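Local coordinates for protein phosphodiesterase (Salpingoeca rosetta, PDB 7D7P) that belongs to the cyclic nucleotide phosphodiesterase family, all-helical proteins of the HD clan, and carries a zinc and a magnesium ion, at residues Met41-Leu46 / Val126-Ile131; Leu121-Val126 / Val134-Met139; Pro322-Leu327 / Asp335-Thr340. All coordinates share one frame; numbering follows the deposited sequence.

Contact 1: Met41-Leu46 / Val126-Ile131; sequences MDAEKL and VATEFI
The loop that joins helix 109-126 to helix 133-145 is met here by the first turn of helix 43-47 and the residues leading into it, through Met41 and Ala43 on one side and Thr128 and Ile131 on the other. One methyl does most of the work: Thr128 CG2 lies 3.6 Å from Met41 CE and 3.8 Å from Ala43 CB. With OG1 at chi1 61°, between the backbone N and the carbonyl carbon, CG2 is left anti to the carbonyl carbon and turned to Met41 and Ala43. The methionine chain bends at its last torsion, chi3 62°, which turns CE back to CG2; the two side chains cross at a slant. Its sulfur takes a different neighbour, with SD 4.1 Å from Ile131 CG2. No hydrogen bond links the two segments; a backbone bond joins Ile131 to Ala39, two residues before Met41. In the loop, Ala127 O accepts from both Phe130 N and Ile131 N, which keeps the turn compact. Asp42 is the N-cap, its OD2 taking a weak bond from Lys45 N at 3.3 Å. This is apolar packing of a capped N-terminal helix against an interhelical loop of an all-helical fold.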
loop_
_atom_site.group_PDB
_atom_site.type_symbol
_atom_site.label_atom_id
_atom_site.label_comp_id
_atom_site.label_asym_id
_atom_site.label_seq_id
_atom_site.Cartn_x
_atom_site.Cartn_y
_atom_site.Cartn_z
ATOM N N MET A 41 -23.585 15.445 26.639
ATOM C CA MET A 41 -23.309 14.051 26.325
ATOM C C MET A 41 -22.296 13.493 27.311
ATOM O O MET A 41 -21.311 14.158 27.645
ATOM C CB MET A 41 -22.766 13.879 24.898
ATOM C CG MET A 41 -23.649 14.439 23.798
ATOM S SD MET A 41 -22.713 14.863 22.313
ATOM C CE MET A 41 -22.070 13.263 21.830
ATOM N N ASP A 42 -22.546 12.271 27.773
ATOM C CA ASP A 42 -21.554 11.471 28.484
ATOM C C ASP A 42 -21.332 10.207 27.667
ATOM O O ASP A 42 -22.226 9.356 27.576
ATOM C CB ASP A 42 -21.997 11.140 29.906
ATOM C CG ASP A 42 -20.958 10.333 30.660
ATOM O OD1 ASP A 42 -19.870 10.882 30.941
ATOM O OD2 ASP A 42 -21.223 9.151 30.964
ATOM N N ALA A 43 -20.136 10.087 27.082
ATOM C CA ALA A 43 -19.872 9.033 26.109
ATOM C C ALA A 43 -20.069 7.641 26.693
ATOM O O ALA A 43 -20.499 6.728 25.980
ATOM C CB ALA A 43 -18.452 9.177 25.559
ATOM N N GLU A 44 -19.764 7.454 27.979
ATOM C CA GLU A 44 -19.776 6.108 28.541
ATOM C C GLU A 44 -21.195 5.611 28.768
ATOM O O GLU A 44 -21.477 4.419 28.589
ATOM C CB GLU A 44 -18.967 6.077 29.835
ATOM C CG GLU A 44 -17.524 6.488 29.631
ATOM C CD GLU A 44 -16.602 5.942 30.695
ATOM O OE1 GLU A 44 -17.056 5.128 31.529
ATOM O OE2 GLU A 44 -15.408 6.310 30.682
ATOM N N LYS A 45 -22.102 6.505 29.165
ATOM C CA LYS A 45 -23.513 6.141 29.220
ATOM C C LYS A 45 -24.041 5.808 27.831
ATOM O O LYS A 45 -24.777 4.830 27.658
ATOM C CB LYS A 45 -24.321 7.276 29.848
ATOM N N LEU A 46 -23.659 6.603 26.827
ATOM C CA LEU A 46 -24.102 6.348 25.460
ATOM C C LEU A 46 -23.542 5.034 24.929
ATOM O O LEU A 46 -24.256 4.269 24.269
ATOM C CB LEU A 46 -23.689 7.510 24.555
ATOM C CG LEU A 46 -24.363 8.856 24.827
ATOM C CD1 LEU A 46 -23.606 10.000 24.161
ATOM C CD2 LEU A 46 -25.806 8.822 24.360
ATOM N N VAL A 126 -15.370 10.703 20.071
ATOM C CA VAL A 126 -14.313 11.721 20.089
ATOM C C VAL A 126 -14.823 13.142 20.277
ATOM O O VAL A 126 -14.010 14.035 20.581
ATOM C CB VAL A 126 -13.457 11.635 18.805
ATOM C CG1 VAL A 126 -12.867 10.246 18.632
ATOM C CG2 VAL A 126 -14.275 12.037 17.588
ATOM N N ALA A 127 -16.110 13.442 20.112
ATOM C CA ALA A 127 -16.564 14.826 20.033
ATOM C C ALA A 127 -17.364 15.294 21.243
ATOM O O ALA A 127 -17.803 16.448 21.258
ATOM C CB ALA A 127 -17.404 15.034 18.766
ATOM N N THR A 128 -17.549 14.450 22.261
ATOM C CA THR A 128 -18.452 14.795 23.355
ATOM C C THR A 128 -18.045 16.063 24.097
ATOM O O THR A 128 -18.897 16.689 24.738
ATOM C CB THR A 128 -18.545 13.643 24.359
ATOM O OG1 THR A 128 -17.249 13.384 24.912
ATOM C CG2 THR A 128 -19.069 12.389 23.685
ATOM N N GLU A 129 -16.777 16.468 24.027
ATOM C CA GLU A 129 -16.292 17.562 24.856
ATOM C C GLU A 129 -16.007 18.847 24.086
ATOM O O GLU A 129 -15.563 19.824 24.697
ATOM C CB GLU A 129 -15.039 17.122 25.624
ATOM C CG GLU A 129 -15.326 16.081 26.704
ATOM C CD GLU A 129 -14.375 16.173 27.883
ATOM O OE1 GLU A 129 -13.446 17.007 27.837
ATOM O OE2 GLU A 129 -14.555 15.408 28.855
ATOM N N PHE A 130 -16.250 18.888 22.776
ATOM C CA PHE A 130 -16.142 20.147 22.046
ATOM C C PHE A 130 -17.317 20.456 21.130
ATOM O O PHE A 130 -17.555 21.640 20.861
ATOM C CB PHE A 130 -14.835 20.209 21.233
ATOM C CG PHE A 130 -14.656 19.091 20.234
ATOM C CD1 PHE A 130 -15.257 19.149 18.986
ATOM C CD2 PHE A 130 -13.846 18.007 20.530
ATOM C CE1 PHE A 130 -15.077 18.131 18.064
ATOM C CE2 PHE A 130 -13.661 16.988 19.610
ATOM C CZ PHE A 130 -14.278 17.050 18.377
ATOM N N ILE A 131 -18.066 19.460 20.654
ATOM C CA ILE A 131 -19.213 19.743 19.798
ATOM C C ILE A 131 -20.303 20.427 20.613
ATOM O O ILE A 131 -20.510 20.122 21.796
ATOM C CB ILE A 131 -19.731 18.457 19.129
ATOM C CG1 ILE A 131 -20.623 18.799 17.933
ATOM C CG2 ILE A 131 -20.499 17.585 20.113
ATOM C CD1 ILE A 131 -21.110 17.587 17.164
#

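Contact 2: Leu121-Val126 / Val134-Met139; sequences LLLTSV and VELLAM
Leu123 reaches across to Leu136 and Met139 on helix 133-145, and it carries this contact for helix 109-126. Starting at Leu121, the carbonyl O accepts from Ser125 OG at 2.7 Å, with the hydroxyl tilted 29° from the carbonyl plane. Farther along comes Leu123, whose CD1 is the touching atom: it sits 3.7 Å from Leu136 CD1 and 3.8 Å from Met139 CB, with Met139 CG a little farther at 4.1 Å. The two leucines run past one another in opposite directions. Leu136 has CG anti to its backbone N (chi1 178°), which brings CD1 over to Leu123 although its CB does not point directly at the other helix. Met139, by contrast, offers the base of its side chain to Leu123; the side chain, bent at chi2 and chi3, also packs on Leu252 and Leu256 of helix 245-260. Thr124, one residue on, packs against Ala43 and Leu46 of helix 43-47. After it, the carbonyl O of Ser125 takes a bond from Lys333 NZ. All three residues that touch are buried, joined purely by apolar contact: the interior packing of consecutive helices in the all-helical phosphodiesterase domain.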
loop_
_atom_site.group_PDB
_atom_site.type_symbol
_atom_site.label_atom_id
_atom_site.label_comp_id
_atom_site.label_asym_id
_atom_site.label_seq_id
_atom_site.Cartn_x
_atom_site.Cartn_y
_atom_site.Cartn_z
ATOM N N LEU A 121 -21.784 7.042 16.130
ATOM C CA LEU A 121 -20.688 6.336 16.787
ATOM C C LEU A 121 -19.440 7.207 16.869
ATOM O O LEU A 121 -18.766 7.239 17.905
ATOM C CB LEU A 121 -20.377 5.032 16.050
ATOM C CG LEU A 121 -21.444 3.933 16.032
ATOM C CD1 LEU A 121 -21.037 2.820 15.076
ATOM C CD2 LEU A 121 -21.686 3.376 17.427
ATOM N N LEU A 122 -19.124 7.928 15.789
ATOM C CA LEU A 122 -17.898 8.720 15.754
ATOM C C LEU A 122 -17.971 9.908 16.706
ATOM O O LEU A 122 -17.000 10.202 17.413
ATOM C CB LEU A 122 -17.624 9.192 14.325
ATOM C CG LEU A 122 -17.196 8.116 13.323
ATOM C CD1 LEU A 122 -17.313 8.633 11.898
ATOM C CD2 LEU A 122 -15.775 7.655 13.608
ATOM N N LEU A 123 -19.111 10.605 16.738
ATOM C CA LEU A 123 -19.236 11.772 17.607
ATOM C C LEU A 123 -19.231 11.369 19.075
ATOM O O LEU A 123 -18.656 12.070 19.915
ATOM C CB LEU A 123 -20.510 12.548 17.274
ATOM C CG LEU A 123 -20.613 13.186 15.889
ATOM C CD1 LEU A 123 -21.949 13.897 15.748
ATOM C CD2 LEU A 123 -19.454 14.142 15.629
ATOM N N THR A 124 -19.874 10.247 19.404
ATOM C CA THR A 124 -19.850 9.757 20.776
ATOM C C THR A 124 -18.434 9.406 21.213
ATOM O O THR A 124 -18.083 9.578 22.386
ATOM C CB THR A 124 -20.770 8.541 20.914
ATOM O OG1 THR A 124 -22.097 8.897 20.503
ATOM C CG2 THR A 124 -20.809 8.048 22.352
ATOM N N SER A 125 -17.599 8.946 20.280
ATOM C CA SER A 125 -16.263 8.484 20.636
ATOM C C SER A 125 -15.288 9.636 20.865
ATOM O O SER A 125 -14.437 9.550 21.757
ATOM C CB SER A 125 -15.729 7.541 19.554
ATOM O OG SER A 125 -16.601 6.442 19.361
ATOM N N VAL A 126 -15.370 10.703 20.071
ATOM C CA VAL A 126 -14.313 11.721 20.089
ATOM C C VAL A 126 -14.823 13.142 20.277
ATOM O O VAL A 126 -14.010 14.035 20.581
ATOM C CB VAL A 126 -13.457 11.635 18.805
ATOM C CG1 VAL A 126 -12.867 10.246 18.632
ATOM C CG2 VAL A 126 -14.275 12.037 17.588
ATOM N N VAL A 134 -26.202 22.515 19.101
ATOM C CA VAL A 134 -26.746 22.817 17.781
ATOM C C VAL A 134 -25.976 22.064 16.702
ATOM O O VAL A 134 -26.571 21.516 15.766
ATOM C CB VAL A 134 -26.742 24.338 17.537
ATOM C CG1 VAL A 134 -27.002 24.648 16.070
ATOM C CG2 VAL A 134 -27.781 25.021 18.417
ATOM N N GLU A 135 -24.646 22.006 16.822
ATOM C CA GLU A 135 -23.845 21.278 15.842
ATOM C C GLU A 135 -24.132 19.781 15.880
ATOM O O GLU A 135 -24.054 19.113 14.844
ATOM C CB GLU A 135 -22.356 21.543 16.077
ATOM C CG GLU A 135 -21.931 22.982 15.801
ATOM C CD GLU A 135 -20.587 23.328 16.414
ATOM O OE1 GLU A 135 -20.045 22.503 17.183
ATOM O OE2 GLU A 135 -20.075 24.432 16.132
ATOM N N LEU A 136 -24.470 19.241 17.052
ATOM C CA LEU A 136 -24.828 17.829 17.139
ATOM C C LEU A 136 -26.109 17.544 16.367
ATOM O O LEU A 136 -26.178 16.585 15.589
ATOM C CB LEU A 136 -24.977 17.412 18.602
ATOM C CG LEU A 136 -25.403 15.966 18.856
ATOM C CD1 LEU A 136 -24.370 14.992 18.306
ATOM C CD2 LEU A 136 -25.638 15.729 20.345
ATOM N N LEU A 137 -27.140 18.370 16.575
ATOM C CA LEU A 137 -28.371 18.231 15.804
ATOM C C LEU A 137 -28.106 18.394 14.313
ATOM O O LEU A 137 -28.686 17.676 13.491
ATOM C CB LEU A 137 -29.405 19.252 16.280
ATOM C CG LEU A 137 -30.711 19.356 15.489
ATOM C CD1 LEU A 137 -31.510 18.064 15.590
ATOM C CD2 LEU A 137 -31.538 20.544 15.968
ATOM N N ALA A 138 -27.220 19.326 13.946
ATOM C CA ALA A 138 -26.900 19.534 12.538
ATOM C C ALA A 138 -26.205 18.323 11.927
ATOM O O ALA A 138 -26.421 18.016 10.749
ATOM C CB ALA A 138 -26.025 20.777 12.374
ATOM N N MET A 139 -25.367 17.629 12.699
ATOM C CA MET A 139 -24.666 16.471 12.155
ATOM C C MET A 139 -25.624 15.316 11.891
ATOM O O MET A 139 -25.446 14.564 10.926
ATOM C CB MET A 139 -23.547 16.041 13.102
ATOM C CG MET A 139 -22.396 17.037 13.177
ATOM S SD MET A 139 -21.635 17.329 11.567
ATOM C CE MET A 139 -20.854 15.740 11.291
#

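Contact 3: Pro322-Leu327 / Asp335-Thr340; sequences PWHQQL and DFLLDT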
loop_
_atom_site.group_PDB
_atom_site.type_symbol
_atom_site.label_atom_id
_atom_site.label_comp_id
_atom_site.label_asym_id
_atom_site.label_seq_id
_atom_site.Cartn_x
_atom_site.Cartn_y
_atom_site.Cartn_z
ATOM N N PRO A 322 -4.660 5.572 4.239
ATOM C CA PRO A 322 -3.972 6.830 4.568
ATOM C C PRO A 322 -4.870 7.829 5.272
ATOM O O PRO A 322 -4.379 8.623 6.085
ATOM C CB PRO A 322 -3.506 7.353 3.202
ATOM C CG PRO A 322 -3.479 6.153 2.320
ATOM C CD PRO A 322 -4.619 5.303 2.787
ATOM N N TRP A 323 -6.173 7.813 4.984
ATOM C CA TRP A 323 -7.097 8.709 5.674
ATOM C C TRP A 323 -7.169 8.379 7.159
ATOM O O TRP A 323 -7.009 9.261 8.011
ATOM C CB TRP A 323 -8.483 8.627 5.032
ATOM C CG TRP A 323 -9.533 9.453 5.723
ATOM C CD1 TRP A 323 -10.426 9.026 6.664
ATOM C CD2 TRP A 323 -9.798 10.849 5.525
ATOM N NE1 TRP A 323 -11.229 10.069 7.063
ATOM C CE2 TRP A 323 -10.864 11.198 6.378
ATOM C CE3 TRP A 323 -9.237 11.836 4.708
ATOM C CZ2 TRP A 323 -11.381 12.491 6.438
ATOM C CZ3 TRP A 323 -9.751 13.120 4.770
ATOM C CH2 TRP A 323 -10.812 13.435 5.630
ATOM N N HIS A 324 -7.400 7.106 7.487
ATOM C CA HIS A 324 -7.563 6.707 8.880
ATOM C C HIS A 324 -6.248 6.714 9.648
ATOM O O HIS A 324 -6.269 6.810 10.881
ATOM C CB HIS A 324 -8.213 5.327 8.957
ATOM C CG HIS A 324 -9.702 5.358 8.815
ATOM N ND1 HIS A 324 -10.555 5.321 9.899
ATOM C CD2 HIS A 324 -10.494 5.431 7.719
ATOM C CE1 HIS A 324 -11.805 5.365 9.476
ATOM N NE2 HIS A 324 -11.797 5.432 8.156
ATOM N N GLN A 325 -5.111 6.605 8.958
ATOM C CA GLN A 325 -3.829 6.776 9.633
ATOM C C GLN A 325 -3.669 8.201 10.147
ATOM O O GLN A 325 -3.161 8.417 11.253
ATOM C CB GLN A 325 -2.683 6.407 8.690
ATOM C CG GLN A 325 -2.483 4.909 8.525
ATOM C CD GLN A 325 -1.420 4.570 7.499
ATOM O OE1 GLN A 325 -1.279 5.253 6.486
ATOM N NE2 GLN A 325 -0.665 3.507 7.757
ATOM N N GLN A 326 -4.106 9.190 9.363
ATOM C CA GLN A 326 -4.091 10.565 9.849
ATOM C C GLN A 326 -5.184 10.795 10.885
ATOM O O GLN A 326 -4.980 11.530 11.858
ATOM C CB GLN A 326 -4.243 11.539 8.681
ATOM C CG GLN A 326 -3.044 11.562 7.752
ATOM C CD GLN A 326 -1.758 11.879 8.486
ATOM O OE1 GLN A 326 -1.685 12.847 9.243
ATOM N NE2 GLN A 326 -0.738 11.057 8.272
ATOM N N LEU A 327 -6.352 10.175 10.693
ATOM C CA LEU A 327 -7.441 10.346 11.650
ATOM C C LEU A 327 -7.087 9.734 13.001
ATOM O O LEU A 327 -7.359 10.334 14.048
ATOM C CB LEU A 327 -8.726 9.731 11.098
ATOM C CG LEU A 327 -9.996 9.949 11.925
ATOM C CD1 LEU A 327 -10.359 11.427 11.977
ATOM C CD2 LEU A 327 -11.153 9.129 11.365
ATOM N N ASP A 335 -8.193 4.327 16.618
ATOM C CA ASP A 335 -7.200 3.539 15.898
ATOM C C ASP A 335 -7.578 2.068 15.781
ATOM O O ASP A 335 -6.933 1.343 15.017
ATOM C CB ASP A 335 -5.818 3.689 16.548
ATOM C CG ASP A 335 -5.763 3.160 17.973
ATOM O OD1 ASP A 335 -6.796 2.699 18.503
ATOM O OD2 ASP A 335 -4.667 3.216 18.568
ATOM N N PHE A 336 -8.605 1.609 16.502
ATOM C CA PHE A 336 -9.081 0.245 16.309
ATOM C C PHE A 336 -9.679 0.041 14.924
ATOM O O PHE A 336 -9.735 -1.098 14.448
ATOM C CB PHE A 336 -10.110 -0.124 17.384
ATOM C CG PHE A 336 -11.396 0.655 17.294
ATOM C CD1 PHE A 336 -11.524 1.879 17.931
ATOM C CD2 PHE A 336 -12.478 0.159 16.583
ATOM C CE1 PHE A 336 -12.703 2.598 17.855
ATOM C CE2 PHE A 336 -13.660 0.872 16.502
ATOM C CZ PHE A 336 -13.773 2.095 17.140
ATOM N N LEU A 337 -10.124 1.119 14.270
ATOM C CA LEU A 337 -10.633 1.013 12.907
ATOM C C LEU A 337 -9.546 0.582 11.932
ATOM O O LEU A 337 -9.847 -0.050 10.913
ATOM C CB LEU A 337 -11.240 2.346 12.468
ATOM C CG LEU A 337 -12.418 2.836 13.311
ATOM C CD1 LEU A 337 -12.703 4.309 13.056
ATOM C CD2 LEU A 337 -13.651 1.986 13.038
ATOM N N LEU A 338 -8.284 0.918 12.219
ATOM C CA LEU A 338 -7.191 0.487 11.354
ATOM C C LEU A 338 -7.048 -1.029 11.351
ATOM O O LEU A 338 -6.665 -1.614 10.331
ATOM C CB LEU A 338 -5.883 1.148 11.791
ATOM C CG LEU A 338 -5.725 2.627 11.429
ATOM C CD1 LEU A 338 -4.489 3.217 12.086
ATOM C CD2 LEU A 338 -5.666 2.801 9.920
ATOM N N ASP A 339 -7.348 -1.681 12.479
ATOM C CA ASP A 339 -7.331 -3.139 12.521
ATOM C C ASP A 339 -8.490 -3.735 11.732
ATOM O O ASP A 339 -8.343 -4.809 11.138
ATOM C CB ASP A 339 -7.369 -3.627 13.969
ATOM C CG ASP A 339 -6.157 -3.180 14.768
ATOM O OD1 ASP A 339 -5.065 -3.052 14.174
ATOM O OD2 ASP A 339 -6.295 -2.956 15.989
ATOM N N THR A 340 -9.645 -3.065 11.720
ATOM C CA THR A 340 -10.747 -3.516 10.875
ATOM C C THR A 340 -10.409 -3.339 9.400
ATOM O O THR A 340 -10.671 -4.231 8.584
ATOM C CB THR A 340 -12.028 -2.756 11.224
ATOM O OG1 THR A 340 -12.364 -2.982 12.599
ATOM C CG2 THR A 340 -13.178 -3.220 10.345
#
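His324 on helix 305-330 faces Leu337 and Leu338 at the start of helix 336-359, and its side chain can be followed outward. CB comes first, 3.7 Å from Leu338 CD2, so the leucine methyl packs against the root of the histidine. From there CG lies beside the backbone N, anti to the carbonyl carbon (chi1 -82°), and the ring is carried on to Leu337. CD2 lies at the edge of the neighbouring Trp323 ring, in its plane. ND1 is 4.0 Å from both CB and CD1 of Leu337. At CE1 the contact tightens to 3.8 Å from Leu337 CD1, and that methyl sits at the ring edge, near its plane. The same histidine packs on Thr258 and Ile265. Leu338 CD2 also reaches the following residue, 4.0 Å from Gln325 N and 4.1 Å from Gln325 CG, with the leucine and glutamine side chains crossing at about a right angle. The short helical segments run nearly antiparallel, at 162°, their axes approaching to 9.8 Å. Around them, Leu337 leans on Trp54, and Trp323 NE1 bonds to Thr258 OG1. Chemically, the segments meet by van der Waals contact of leucine branches with the imidazole edge and the histidine CB, with no polar bond between them; the exposed Gln325 borders the apolar patch.

Overall arrangement
Contacts 1 and 2 form one continuous patch: their centres are 8 Å apart, they share Val126, and their segments alternate along the chain. Met41 SD lies 3.6 Å from Leu136 CD2, and Ile131 CD1 is 3.7 Å from Leu136 CA, so Leu136 belongs to both neighbourhoods. Contact 3 comes later in the chain and touches neither, its centre about 20 Å from that of contact 1 and 19 Å from that of contact 2, whose nearest atoms are about 5 Å away. Helix 245-260 packs on all three. The zinc site (His111, His146, Asp147, Asp260) lies outside every contact: the Met139 side chain is about 13 Å from the zinc and 14 Å from the magnesium, that of His324 about 14 Å from the zinc.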